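PDB 6J3A: gamma-glutamyltranspeptidase from Streptomyces lincolnensis, which probably works as a gamma-glutamyltranspeptidase-like enzyme of the N-terminal nucleophile hydrolase superfamily, as a homologue of LmbA. Local coordinates for residues A[26-31]-A[131-136]; A[47-52]-A[140-145]; A[215-220]-A[252-257]; A[301-306]-A[574-579]; A[314-319]-A[502-507]. One frame throughout, in Å; residues are numbered along the deposited sequence.

Interaction 1: residues A[26-31]-A[131-136]; sequences AMAVLE and LKYAVG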
# COMPACT_ATOMS: atom_id res chain seq x y z
N ALA A 26 -6.87 -8.10 -8.79
CA ALA A 26 -7.68 -9.03 -8.00
C ALA A 26 -8.74 -8.29 -7.18
O ALA A 26 -9.89 -8.73 -7.07
CB ALA A 26 -6.79 -9.85 -7.09
N MET A 27 -8.36 -7.15 -6.62
CA MET A 27 -9.27 -6.32 -5.85
C MET A 27 -10.37 -5.75 -6.73
O MET A 27 -11.52 -5.66 -6.31
CB MET A 27 -8.51 -5.18 -5.19
CG MET A 27 -9.34 -4.36 -4.24
SD MET A 27 -9.72 -5.30 -2.77
CE MET A 27 -11.07 -4.36 -2.09
N ALA A 28 -10.00 -5.36 -7.95
CA ALA A 28 -10.98 -4.91 -8.95
C ALA A 28 -12.10 -5.93 -9.17
O ALA A 28 -13.26 -5.57 -9.33
CB ALA A 28 -10.28 -4.59 -10.27
N VAL A 29 -11.75 -7.21 -9.15
CA VAL A 29 -12.72 -8.28 -9.30
C VAL A 29 -13.68 -8.32 -8.11
O VAL A 29 -14.88 -8.52 -8.29
CB VAL A 29 -12.01 -9.63 -9.51
CG1 VAL A 29 -12.99 -10.80 -9.44
CG2 VAL A 29 -11.29 -9.61 -10.86
N LEU A 30 -13.15 -8.13 -6.90
CA LEU A 30 -14.00 -8.04 -5.72
C LEU A 30 -14.97 -6.87 -5.84
O LEU A 30 -16.17 -7.06 -5.64
CB LEU A 30 -13.18 -7.94 -4.45
CG LEU A 30 -12.27 -9.14 -4.13
CD1 LEU A 30 -11.58 -8.92 -2.79
CD2 LEU A 30 -13.04 -10.45 -4.11
N GLU A 31 -14.46 -5.71 -6.23
CA GLU A 31 -15.27 -4.51 -6.45
C GLU A 31 -16.40 -4.70 -7.47
O GLU A 31 -17.44 -4.05 -7.41
CB GLU A 31 -14.39 -3.34 -6.89
CG GLU A 31 -13.37 -2.84 -5.86
CD GLU A 31 -14.00 -2.15 -4.67
OE1 GLU A 31 -13.23 -1.75 -3.76
OE2 GLU A 31 -15.25 -2.00 -4.62
N LEU A 131 -9.90 -12.74 -16.81
CA LEU A 131 -8.57 -12.64 -17.39
C LEU A 131 -8.31 -11.41 -18.30
O LEU A 131 -7.21 -11.26 -18.83
CB LEU A 131 -8.12 -14.00 -17.97
CG LEU A 131 -8.59 -14.63 -19.27
CD1 LEU A 131 -8.17 -13.78 -20.45
CD2 LEU A 131 -7.95 -16.00 -19.40
N LYS A 132 -9.28 -10.49 -18.41
CA LYS A 132 -9.09 -9.24 -19.18
C LYS A 132 -7.98 -8.31 -18.65
O LYS A 132 -7.41 -7.52 -19.40
CB LYS A 132 -10.41 -8.46 -19.29
CG LYS A 132 -10.84 -7.75 -18.01
CD LYS A 132 -12.30 -7.30 -18.08
CE LYS A 132 -12.70 -6.50 -16.85
NZ LYS A 132 -14.04 -6.88 -16.34
N TYR A 133 -7.70 -8.40 -17.36
CA TYR A 133 -6.67 -7.57 -16.72
C TYR A 133 -5.30 -7.89 -17.27
O TYR A 133 -4.59 -7.00 -17.72
CB TYR A 133 -6.69 -7.75 -15.20
CG TYR A 133 -8.02 -7.36 -14.61
CD1 TYR A 133 -8.36 -6.02 -14.45
CD2 TYR A 133 -8.97 -8.32 -14.28
CE1 TYR A 133 -9.59 -5.65 -13.94
CE2 TYR A 133 -10.20 -7.96 -13.76
CZ TYR A 133 -10.51 -6.62 -13.60
OH TYR A 133 -11.74 -6.25 -13.09
N ALA A 134 -4.94 -9.17 -17.24
CA ALA A 134 -3.67 -9.68 -17.80
C ALA A 134 -3.51 -9.41 -19.30
O ALA A 134 -2.43 -9.01 -19.73
CB ALA A 134 -3.54 -11.17 -17.54
N VAL A 135 -4.57 -9.63 -20.07
CA VAL A 135 -4.61 -9.33 -21.50
C VAL A 135 -4.24 -7.87 -21.78
O VAL A 135 -3.44 -7.57 -22.66
CB VAL A 135 -6.01 -9.58 -22.12
CG1 VAL A 135 -6.08 -9.12 -23.57
CG2 VAL A 135 -6.37 -11.06 -22.06
N GLY A 136 -4.88 -6.97 -21.05
CA GLY A 136 -4.62 -5.53 -21.14
C GLY A 136 -3.17 -5.16 -20.87
O GLY A 136 -2.56 -4.41 -21.63
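A28 is the first residue of 26-31 to meet Y133, presenting its CB to the phenol end of the side chain. CB lies 3.6 Å from Y133 OH and 3.9 Å from CE1, and a residue no larger than alanine suits a place where a tyrosine end comes this near the helix surface. One step on, V29 meets the ring at CE2, across from the CE1 atom near A28. With its CG2 beside the backbone N and anti to the carbonyl carbon, that methyl comes to 3.5 Å from Y133 CE2, approaching the ring obliquely. Y133 reaches so far because its CB points at helix 20-31 and its CG swings anti to the carbonyl carbon (chi1 -60°). The flanks are filled by others: V29 also packs on D38 and A42 of helix 36-50, Y133 on V46 of that helix and on R617 of the second subunit, and A28 on E31 of that subunit. Replacing the tyrosine by an alanine would probably open a gap between the two helices and take away the ring that A28 CB and V29 CG2 pack against here. No hydrogen bond joins the segments, so these helices meet here through the shape of one aromatic side chain, its hydroxyl included, beside the subunit interface.

Interaction 2: residues A[47-52]-A[140-145]; sequences LHVVEP and HGHAPV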
# COMPACT_ATOMS: atom_id res chain seq x y z
N LEU A 47 -0.03 -11.78 -12.65
CA LEU A 47 1.32 -12.15 -12.20
C LEU A 47 2.20 -12.75 -13.30
O LEU A 47 3.41 -12.49 -13.33
CB LEU A 47 1.26 -13.13 -11.03
CG LEU A 47 0.89 -12.54 -9.67
CD1 LEU A 47 0.61 -13.67 -8.69
CD2 LEU A 47 1.99 -11.65 -9.14
N HIS A 48 1.60 -13.54 -14.19
CA HIS A 48 2.35 -14.08 -15.35
C HIS A 48 3.00 -12.92 -16.09
O HIS A 48 4.18 -12.95 -16.42
CB HIS A 48 1.44 -14.81 -16.34
CG HIS A 48 0.74 -16.00 -15.78
ND1 HIS A 48 -0.47 -16.45 -16.26
CD2 HIS A 48 1.09 -16.84 -14.77
CE1 HIS A 48 -0.85 -17.51 -15.56
NE2 HIS A 48 0.08 -17.76 -14.66
N VAL A 49 2.18 -11.89 -16.32
CA VAL A 49 2.55 -10.73 -17.14
C VAL A 49 3.53 -9.80 -16.44
O VAL A 49 4.44 -9.28 -17.09
CB VAL A 49 1.29 -9.93 -17.56
CG1 VAL A 49 1.67 -8.73 -18.43
CG2 VAL A 49 0.33 -10.81 -18.33
N VAL A 50 3.36 -9.60 -15.13
CA VAL A 50 4.17 -8.61 -14.39
C VAL A 50 5.34 -9.19 -13.60
O VAL A 50 6.16 -8.42 -13.11
CB VAL A 50 3.30 -7.72 -13.48
CG1 VAL A 50 2.17 -7.10 -14.30
CG2 VAL A 50 2.75 -8.48 -12.27
N GLU A 51 5.40 -10.51 -13.47
CA GLU A 51 6.56 -11.21 -12.91
C GLU A 51 6.96 -12.42 -13.77
O GLU A 51 7.08 -13.54 -13.26
CB GLU A 51 6.28 -11.65 -11.47
CG GLU A 51 5.87 -10.52 -10.54
CD GLU A 51 6.00 -10.87 -9.07
OE1 GLU A 51 7.12 -11.23 -8.64
OE2 GLU A 51 5.00 -10.79 -8.34
N PRO A 52 7.20 -12.21 -15.07
CA PRO A 52 7.54 -13.30 -15.99
C PRO A 52 8.95 -13.87 -15.79
O PRO A 52 9.26 -14.94 -16.29
CB PRO A 52 7.44 -12.64 -17.36
CG PRO A 52 7.88 -11.25 -17.10
CD PRO A 52 7.27 -10.91 -15.76
N HIS A 140 -1.13 -3.85 -24.03
CA HIS A 140 -0.91 -2.39 -23.89
C HIS A 140 0.21 -2.00 -22.94
O HIS A 140 0.63 -0.85 -22.95
CB HIS A 140 -2.18 -1.67 -23.46
CG HIS A 140 -3.35 -1.90 -24.37
ND1 HIS A 140 -3.38 -1.45 -25.67
CD2 HIS A 140 -4.52 -2.54 -24.16
CE1 HIS A 140 -4.53 -1.80 -26.22
NE2 HIS A 140 -5.24 -2.46 -25.33
N GLY A 141 0.66 -2.93 -22.10
CA GLY A 141 1.93 -2.79 -21.38
C GLY A 141 1.89 -2.43 -19.91
O GLY A 141 0.86 -2.03 -19.37
N HIS A 142 3.05 -2.58 -19.26
CA HIS A 142 3.23 -2.12 -17.89
C HIS A 142 4.67 -1.71 -17.59
O HIS A 142 5.61 -2.22 -18.19
CB HIS A 142 2.79 -3.21 -16.91
CG HIS A 142 3.86 -4.20 -16.61
ND1 HIS A 142 4.14 -5.27 -17.44
CD2 HIS A 142 4.74 -4.28 -15.58
CE1 HIS A 142 5.14 -5.97 -16.93
NE2 HIS A 142 5.52 -5.38 -15.80
N ALA A 143 4.84 -0.81 -16.63
CA ALA A 143 6.16 -0.34 -16.23
C ALA A 143 6.81 -1.37 -15.31
O ALA A 143 6.42 -1.49 -14.15
CB ALA A 143 6.06 1.02 -15.56
N PRO A 144 7.78 -2.13 -15.82
CA PRO A 144 8.26 -3.27 -15.05
C PRO A 144 9.19 -2.88 -13.93
O PRO A 144 9.79 -1.81 -13.95
CB PRO A 144 9.03 -4.08 -16.08
CG PRO A 144 9.61 -3.03 -16.97
CD PRO A 144 8.58 -1.94 -17.05
N VAL A 145 9.32 -3.79 -12.98
CA VAL A 145 10.34 -3.72 -11.94
C VAL A 145 11.72 -3.97 -12.58
O VAL A 145 11.81 -4.66 -13.60
CB VAL A 145 10.05 -4.78 -10.85
CG1 VAL A 145 11.17 -4.92 -9.82
CG2 VAL A 145 8.75 -4.42 -10.13
O HOH W 1 6.99 -5.88 -13.09
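Where helix 36-50 runs out at V50, the extended backbone of H142 passes close by, and the closest CA atoms are those of V50 and P144, 6.8 Å apart. G141, just before, has backbone angles at which a side chain would press on the preceding carbonyl, so glycine suits the turn that leaves helix 127-140. H142 CG sits between its backbone N and carbonyl carbon (chi1 86°), and the imidazole is thereby raised against the helix end. V50 CG1 stands over the ring in a CH-pi contact, 3.9 Å from the centroid and only 3° off the ring normal. Beside it, H142 CE1 comes to 3.4 Å from V49 O. A water holds the polar groups together: it donates to V50 O at 2.7 Å, accepts from V145 N at 3.1 Å, and is hydrogen-bonded to H142 NE2, also at 3.1 Å. A histidine suits this place because its flat face accepts a methyl while its rim nitrogen binds water. Around the contact, L21 of helix 20-31 touches both V50 and H142, and Y137 of helix 127-140 touches V49 and H142. The connection thus lies buried between three helices, with A143 packing on Q9 of the second subunit.

Interaction 3: residues A[215-220]-A[252-257]; sequences VWRTGF and GWSATY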
# COMPACT_ATOMS: atom_id res chain seq x y z
N VAL A 215 -8.60 -26.81 -24.61
CA VAL A 215 -7.73 -26.04 -25.50
C VAL A 215 -6.28 -26.06 -25.02
O VAL A 215 -5.35 -26.22 -25.82
CB VAL A 215 -8.24 -24.59 -25.66
CG1 VAL A 215 -7.23 -23.72 -26.40
CG2 VAL A 215 -9.56 -24.60 -26.42
N TRP A 216 -6.08 -25.90 -23.71
CA TRP A 216 -4.75 -26.04 -23.12
C TRP A 216 -4.22 -27.46 -23.28
O TRP A 216 -3.03 -27.67 -23.54
CB TRP A 216 -4.75 -25.66 -21.63
CG TRP A 216 -3.37 -25.72 -21.05
CD1 TRP A 216 -2.71 -26.83 -20.64
CD2 TRP A 216 -2.47 -24.62 -20.88
NE1 TRP A 216 -1.45 -26.50 -20.20
CE2 TRP A 216 -1.27 -25.15 -20.33
CE3 TRP A 216 -2.55 -23.25 -21.11
CZ2 TRP A 216 -0.17 -24.35 -20.02
CZ3 TRP A 216 -1.44 -22.45 -20.80
CH2 TRP A 216 -0.27 -23.01 -20.26
N ARG A 217 -5.11 -28.43 -23.12
CA ARG A 217 -4.76 -29.85 -23.00
C ARG A 217 -4.55 -30.60 -24.30
O ARG A 217 -3.64 -31.43 -24.40
CB ARG A 217 -5.88 -30.56 -22.25
CG ARG A 217 -5.39 -31.59 -21.28
CD ARG A 217 -6.02 -31.36 -19.93
NE ARG A 217 -7.44 -31.68 -19.94
CZ ARG A 217 -8.03 -32.57 -19.15
NH1 ARG A 217 -9.34 -32.77 -19.26
NH2 ARG A 217 -7.34 -33.27 -18.24
N THR A 218 -5.45 -30.36 -25.24
CA THR A 218 -5.45 -31.02 -26.56
C THR A 218 -5.43 -30.06 -27.75
O THR A 218 -5.22 -30.51 -28.88
CB THR A 218 -6.68 -31.93 -26.71
OG1 THR A 218 -7.88 -31.14 -26.60
CG2 THR A 218 -6.69 -33.02 -25.63
N GLY A 219 -5.63 -28.77 -27.51
CA GLY A 219 -5.80 -27.77 -28.57
C GLY A 219 -4.51 -27.11 -29.02
O GLY A 219 -3.42 -27.67 -28.86
N PHE A 220 -4.64 -25.91 -29.57
CA PHE A 220 -3.50 -25.21 -30.18
C PHE A 220 -2.33 -24.97 -29.21
O PHE A 220 -1.17 -24.95 -29.62
CB PHE A 220 -3.96 -23.91 -30.87
CG PHE A 220 -4.11 -22.73 -29.94
CD1 PHE A 220 -5.30 -22.49 -29.25
CD2 PHE A 220 -3.07 -21.81 -29.80
CE1 PHE A 220 -5.43 -21.39 -28.42
CE2 PHE A 220 -3.19 -20.70 -28.97
CZ PHE A 220 -4.37 -20.49 -28.27
N GLY A 252 -3.78 -36.39 -20.75
CA GLY A 252 -4.16 -37.19 -19.58
C GLY A 252 -4.19 -36.48 -18.23
O GLY A 252 -4.84 -36.97 -17.30
N TRP A 253 -3.51 -35.35 -18.11
CA TRP A 253 -3.29 -34.72 -16.80
C TRP A 253 -4.31 -33.64 -16.49
O TRP A 253 -4.61 -32.78 -17.31
CB TRP A 253 -1.87 -34.14 -16.66
CG TRP A 253 -1.59 -33.65 -15.26
CD1 TRP A 253 -1.04 -34.37 -14.23
CD2 TRP A 253 -1.89 -32.36 -14.73
NE1 TRP A 253 -0.97 -33.59 -13.10
CE2 TRP A 253 -1.49 -32.36 -13.37
CE3 TRP A 253 -2.46 -31.20 -15.27
CZ2 TRP A 253 -1.64 -31.24 -12.55
CZ3 TRP A 253 -2.61 -30.09 -14.45
CH2 TRP A 253 -2.20 -30.12 -13.11
N SER A 254 -4.83 -33.69 -15.27
CA SER A 254 -5.72 -32.68 -14.72
C SER A 254 -5.21 -32.31 -13.34
O SER A 254 -4.56 -33.12 -12.67
CB SER A 254 -7.14 -33.22 -14.56
OG SER A 254 -7.75 -33.42 -15.82
N ALA A 255 -5.53 -31.10 -12.92
CA ALA A 255 -5.33 -30.71 -11.54
C ALA A 255 -6.32 -31.48 -10.68
O ALA A 255 -7.43 -31.82 -11.13
CB ALA A 255 -5.53 -29.22 -11.39
N THR A 256 -5.91 -31.80 -9.45
CA THR A 256 -6.73 -32.58 -8.53
C THR A 256 -6.87 -31.88 -7.19
O THR A 256 -6.08 -30.98 -6.87
CB THR A 256 -6.13 -33.96 -8.27
OG1 THR A 256 -4.75 -33.82 -7.88
CG2 THR A 256 -6.22 -34.81 -9.51
N TYR A 257 -7.86 -32.32 -6.41
CA TYR A 257 -8.12 -31.81 -5.05
C TYR A 257 -7.58 -32.77 -4.00
O TYR A 257 -7.50 -33.97 -4.23
CB TYR A 257 -9.62 -31.63 -4.82
CG TYR A 257 -10.25 -30.42 -5.48
CD1 TYR A 257 -10.00 -29.12 -5.02
CD2 TYR A 257 -11.16 -30.58 -6.53
CE1 TYR A 257 -10.61 -28.02 -5.61
CE2 TYR A 257 -11.77 -29.48 -7.13
CZ TYR A 257 -11.50 -28.21 -6.67
OH TYR A 257 -12.10 -27.12 -7.26
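Bends at chi2 (128°) and chi3 (71°) carry the R217 side chain off the last turn of helix 205-217 and bring its NH2 to the carbonyl of W253 and the hydroxyl of S254. There NH2 donates to W253 O at 2.9 Å, with a nearly straight N-H...O angle of 160°. The acceptor lies close to the guanidinium plane, whereas the nitrogen stands well above the plane of the carbonyl, not on a lone pair. R217 CD runs close to the same oxygen, 3.3 Å from W253 O. S254 OG turns beside its own backbone N and comes very near NH2, though that spacing is too short to be read with confidence. NH1 has a stronger partner in its own helix, a salt bridge to E214, so the arginine is tied to its helix at one nitrogen while the other reaches across. A long side chain with several N-H donors suits such a bridge at a partly exposed surface. W253 packs against V80, V108 and D113, and S254 touches D113 as well. The next residue, A255, donates its N to D113 OD2 of helix 111-122 and packs on A114 and L117. R217 therefore joins the end of helix 205-217 to the lead-in of strand 256-265, which pairs with strand 73-77.

Interaction 4: residues A[301-306]-A[574-579]; sequences YVHLLV and RGHEVT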
# COMPACT_ATOMS: atom_id res chain seq x y z
N TYR A 301 15.81 -18.04 21.03
CA TYR A 301 14.65 -18.25 20.15
C TYR A 301 15.06 -18.53 18.71
O TYR A 301 14.54 -19.43 18.08
CB TYR A 301 13.76 -17.01 20.20
CG TYR A 301 12.56 -16.95 19.25
CD1 TYR A 301 11.34 -17.57 19.58
CD2 TYR A 301 12.62 -16.23 18.05
CE1 TYR A 301 10.24 -17.48 18.73
CE2 TYR A 301 11.52 -16.15 17.21
CZ TYR A 301 10.34 -16.77 17.55
OH TYR A 301 9.25 -16.69 16.70
N VAL A 302 15.99 -17.73 18.20
CA VAL A 302 16.50 -17.92 16.84
C VAL A 302 17.22 -19.26 16.71
O VAL A 302 16.83 -20.09 15.89
CB VAL A 302 17.45 -16.77 16.44
CG1 VAL A 302 18.19 -17.06 15.14
CG2 VAL A 302 16.65 -15.49 16.28
N HIS A 303 18.27 -19.44 17.52
CA HIS A 303 19.05 -20.69 17.61
C HIS A 303 18.15 -21.93 17.61
O HIS A 303 18.33 -22.84 16.81
CB HIS A 303 19.94 -20.72 18.86
CG HIS A 303 20.67 -22.01 19.06
ND1 HIS A 303 21.85 -22.30 18.40
CD2 HIS A 303 20.37 -23.11 19.80
CE1 HIS A 303 22.25 -23.52 18.74
NE2 HIS A 303 21.37 -24.03 19.58
N LEU A 304 17.20 -21.94 18.54
CA LEU A 304 16.22 -23.03 18.66
C LEU A 304 15.51 -23.33 17.34
O LEU A 304 15.37 -24.49 16.98
CB LEU A 304 15.18 -22.70 19.74
CG LEU A 304 14.03 -23.70 19.87
CD1 LEU A 304 14.54 -25.02 20.44
CD2 LEU A 304 12.90 -23.15 20.72
N LEU A 305 15.04 -22.29 16.67
CA LEU A 305 14.35 -22.42 15.39
C LEU A 305 15.25 -22.86 14.24
O LEU A 305 14.78 -23.56 13.34
CB LEU A 305 13.66 -21.11 15.02
CG LEU A 305 12.53 -20.65 15.96
CD1 LEU A 305 11.80 -19.45 15.38
CD2 LEU A 305 11.54 -21.75 16.28
N VAL A 306 16.51 -22.43 14.25
CA VAL A 306 17.47 -22.79 13.19
C VAL A 306 17.79 -24.29 13.25
O VAL A 306 17.64 -25.02 12.26
CB VAL A 306 18.76 -21.92 13.29
CG1 VAL A 306 19.88 -22.43 12.37
CG2 VAL A 306 18.44 -20.47 12.95
N ARG A 574 28.00 -19.87 19.18
CA ARG A 574 27.41 -21.21 19.17
C ARG A 574 27.70 -22.01 17.90
O ARG A 574 27.03 -23.02 17.63
CB ARG A 574 25.90 -21.08 19.42
CG ARG A 574 25.59 -20.41 20.74
CD ARG A 574 24.14 -19.98 20.89
NE ARG A 574 23.37 -20.97 21.65
CZ ARG A 574 22.37 -20.70 22.49
NH1 ARG A 574 21.95 -19.46 22.70
NH2 ARG A 574 21.77 -21.71 23.13
N GLY A 575 28.69 -21.58 17.12
CA GLY A 575 29.23 -22.35 16.00
C GLY A 575 28.52 -22.20 14.68
O GLY A 575 28.78 -22.96 13.75
N HIS A 576 27.61 -21.23 14.58
CA HIS A 576 26.97 -20.92 13.30
C HIS A 576 27.96 -20.21 12.39
O HIS A 576 28.76 -19.39 12.85
CB HIS A 576 25.77 -20.01 13.50
CG HIS A 576 24.64 -20.66 14.24
ND1 HIS A 576 23.62 -21.33 13.59
CD2 HIS A 576 24.35 -20.74 15.56
CE1 HIS A 576 22.77 -21.80 14.48
NE2 HIS A 576 23.19 -21.46 15.68
N GLU A 577 27.90 -20.53 11.10
CA GLU A 577 28.56 -19.74 10.07
C GLU A 577 27.57 -18.68 9.55
O GLU A 577 26.76 -18.94 8.65
CB GLU A 577 29.09 -20.64 8.95
CG GLU A 577 30.15 -21.65 9.41
CD GLU A 577 31.41 -21.01 10.00
OE1 GLU A 577 32.00 -21.61 10.93
OE2 GLU A 577 31.80 -19.91 9.55
N VAL A 578 27.66 -17.49 10.14
CA VAL A 578 26.69 -16.43 9.93
C VAL A 578 27.09 -15.47 8.82
O VAL A 578 28.13 -14.81 8.90
CB VAL A 578 26.51 -15.60 11.23
CG1 VAL A 578 25.55 -14.43 11.02
CG2 VAL A 578 26.01 -16.49 12.35
N THR A 579 26.24 -15.38 7.80
CA THR A 579 26.36 -14.35 6.77
C THR A 579 25.35 -13.24 7.10
O THR A 579 24.16 -13.51 7.29
CB THR A 579 26.11 -14.93 5.35
OG1 THR A 579 26.87 -16.13 5.17
CG2 THR A 579 26.54 -13.94 4.29
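The Schellman motif that closes helix 565-573 delivers R574 and H576 to H303 on helix 299-319. The two histidines meet rim to rim, their planes at 90°, and H303 ND1 is hydrogen-bonded to H576 NE2 at 3.1 Å; either nitrogen could be the donor. The bond is noticeably bent, with an angle of 145°. R574 approaches from another direction, laying its guanidinium flat on the H303 ring with centres 4.2 Å apart and planes at 18°; R574 NE lies over the middle of that face, 3.8 Å from H303 ND1. In the turn itself G575, with the positive phi that favours glycine, donates its N to R572 O, while H576 N bonds to L571 O, so the helix ends and the chain turns off towards strand 577-581, with R574 and H576 both directed at H303. H303 CG, anti to the backbone N, leans out to meet them. V306, one turn further along, sets CG1 against the edge of the H576 ring, 3.6 Å from CE1, and V557 of strand 556-560 packs on both. A leucine in place of H303 would probably leave H576 NE2 without its mate and the R574 guanidinium without a flat ring to rest on. R574 NH1 is held by a salt bridge to D300, which probably offsets its charge beside the imidazoles, and H303 NE2 is hydrogen-bonded to G345 O.

Interaction 5: residues A[314-319]-A[502-507]; sequences ADREAW and GGDQQD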
# COMPACT_ATOMS: atom_id res chain seq x y z
N ALA A 314 16.18 -32.08 6.95
CA ALA A 314 16.78 -33.40 6.81
C ALA A 314 15.73 -34.45 6.54
O ALA A 314 15.90 -35.31 5.67
CB ALA A 314 17.55 -33.75 8.07
N ASP A 315 14.64 -34.37 7.30
CA ASP A 315 13.51 -35.28 7.14
C ASP A 315 12.82 -35.04 5.81
O ASP A 315 12.42 -35.98 5.14
CB ASP A 315 12.51 -35.14 8.30
CG ASP A 315 12.87 -36.02 9.52
OD1 ASP A 315 13.79 -36.88 9.43
OD2 ASP A 315 12.19 -35.86 10.57
N ARG A 316 12.69 -33.77 5.42
CA ARG A 316 12.20 -33.40 4.08
C ARG A 316 12.97 -34.09 2.95
O ARG A 316 12.38 -34.70 2.06
CB ARG A 316 12.26 -31.89 3.89
CG ARG A 316 11.66 -31.41 2.58
CD ARG A 316 12.06 -29.99 2.25
NE ARG A 316 13.36 -29.90 1.59
CZ ARG A 316 13.84 -28.83 0.96
NH1 ARG A 316 15.05 -28.88 0.40
NH2 ARG A 316 13.13 -27.72 0.87
N GLU A 317 14.29 -33.99 3.02
CA GLU A 317 15.17 -34.59 2.02
C GLU A 317 15.10 -36.12 1.98
O GLU A 317 15.05 -36.73 0.91
CB GLU A 317 16.63 -34.19 2.28
CG GLU A 317 17.59 -34.59 1.17
CD GLU A 317 17.14 -34.09 -0.18
OE1 GLU A 317 16.84 -32.88 -0.30
OE2 GLU A 317 17.04 -34.89 -1.13
N ALA A 318 15.13 -36.72 3.17
CA ALA A 318 15.07 -38.17 3.32
C ALA A 318 13.73 -38.78 2.94
O ALA A 318 13.69 -39.83 2.31
CB ALA A 318 15.41 -38.56 4.75
N TRP A 319 12.64 -38.13 3.33
CA TRP A 319 11.31 -38.75 3.30
C TRP A 319 10.31 -38.18 2.30
O TRP A 319 9.39 -38.89 1.90
CB TRP A 319 10.72 -38.76 4.72
CG TRP A 319 11.61 -39.50 5.69
CD1 TRP A 319 12.33 -38.97 6.72
CD2 TRP A 319 11.91 -40.89 5.66
NE1 TRP A 319 13.05 -39.95 7.35
CE2 TRP A 319 12.81 -41.14 6.72
CE3 TRP A 319 11.49 -41.96 4.85
CZ2 TRP A 319 13.31 -42.42 6.99
CZ3 TRP A 319 11.99 -43.22 5.11
CH2 TRP A 319 12.89 -43.45 6.17
N GLY A 502 10.41 -17.87 -2.51
CA GLY A 502 11.77 -17.97 -2.00
C GLY A 502 12.38 -19.36 -1.91
O GLY A 502 13.26 -19.58 -1.08
N GLY A 503 11.92 -20.28 -2.76
CA GLY A 503 12.48 -21.63 -2.84
C GLY A 503 12.57 -22.39 -1.52
O GLY A 503 11.55 -22.70 -0.90
N ASP A 504 13.80 -22.67 -1.10
CA ASP A 504 14.05 -23.39 0.15
C ASP A 504 13.89 -22.52 1.40
O ASP A 504 13.88 -23.03 2.52
CB ASP A 504 15.44 -24.03 0.14
CG ASP A 504 15.55 -25.12 -0.90
OD1 ASP A 504 14.63 -25.96 -0.99
OD2 ASP A 504 16.55 -25.13 -1.63
N GLN A 505 13.76 -21.22 1.20
CA GLN A 505 13.45 -20.30 2.30
C GLN A 505 11.94 -20.16 2.59
O GLN A 505 11.59 -19.68 3.67
CB GLN A 505 14.06 -18.93 2.04
CG GLN A 505 15.59 -18.92 1.94
CD GLN A 505 16.11 -19.21 0.53
OE1 GLN A 505 16.11 -18.35 -0.34
NE2 GLN A 505 16.58 -20.44 0.32
N GLN A 506 11.07 -20.59 1.66
CA GLN A 506 9.61 -20.39 1.77
C GLN A 506 9.01 -20.77 3.13
O GLN A 506 8.39 -19.93 3.78
CB GLN A 506 8.86 -21.16 0.69
CG GLN A 506 8.91 -20.55 -0.70
CD GLN A 506 7.73 -20.93 -1.57
OE1 GLN A 506 7.87 -21.08 -2.79
NE2 GLN A 506 6.56 -21.06 -0.96
N ASP A 507 9.20 -22.02 3.52
CA ASP A 507 8.70 -22.50 4.82
C ASP A 507 9.68 -22.33 5.98
O ASP A 507 9.48 -22.91 7.05
CB ASP A 507 8.26 -23.97 4.74
CG ASP A 507 6.82 -24.14 4.28
OD1 ASP A 507 5.99 -23.21 4.46
OD2 ASP A 507 6.51 -25.23 3.76
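R316 of helix 299-319 reaches D504 close to the start of helix 506-519, just after the glycine pair G502-G503. In characterised gamma-glutamyltranspeptidases such a pair forms the oxyanion hole, and the sequence here is consistent with that role. The ionic part is a buried salt bridge in which one carboxylate oxygen takes two nitrogens of the guanidinium end-on: R316 NH2 lies 3.0 Å from D504 OD1, and NH1 3.3 Å from the same atom. With CG anti to the backbone N (chi1 -175°) the arginine runs straight out of its helix and bends only at chi3. Its length suits the gap, for the nearest CA atoms, those of R316 and D504, are 10.9 Å apart. Other hydrogen bonds fix the aspartate. S546 N binds D504 OD2, so both carboxylate oxygens are engaged; separately, the backbone O of D504 is hydrogen-bonded to Q508 NE2. Nearby, Q505 N bonds to G502 O at 2.9 Å, and the backbone angles of G502 call for glycine. Apolar packing is slight: V281 of helix 280-288 lies against R316 and D507. The two planar groups are inclined at 56°, and both nitrogens come from the same face of the carboxylate: NH2 meets OD1 on its anti side, 31° out of the plane, and NH1 from higher above it.

Overall arrangement
Interactions 1 and 2 touch, A134 O meeting V49 CG2 at 3.6 Å, and both join consecutive helices near the start of the chain to the neighbourhood of helix 127-140. Both are buried and reach the second subunit; 1 is van der Waals contact with no hydrogen bond across it, while 2 adds a water. Interaction 3 is a surface contact about 24 Å from interaction 1 between centres, resting on one arginine and a backbone carbonyl. Interactions 4 and 5 share helix 299-319, with centres about 17 Å apart and 5 nested in the loop that 4 closes. Interaction 5, deepest in the chain, relies on paired charges, whereas the more peripheral 4 uses a guanidinium stacked on an imidazole and a hydrogen bond between two histidines.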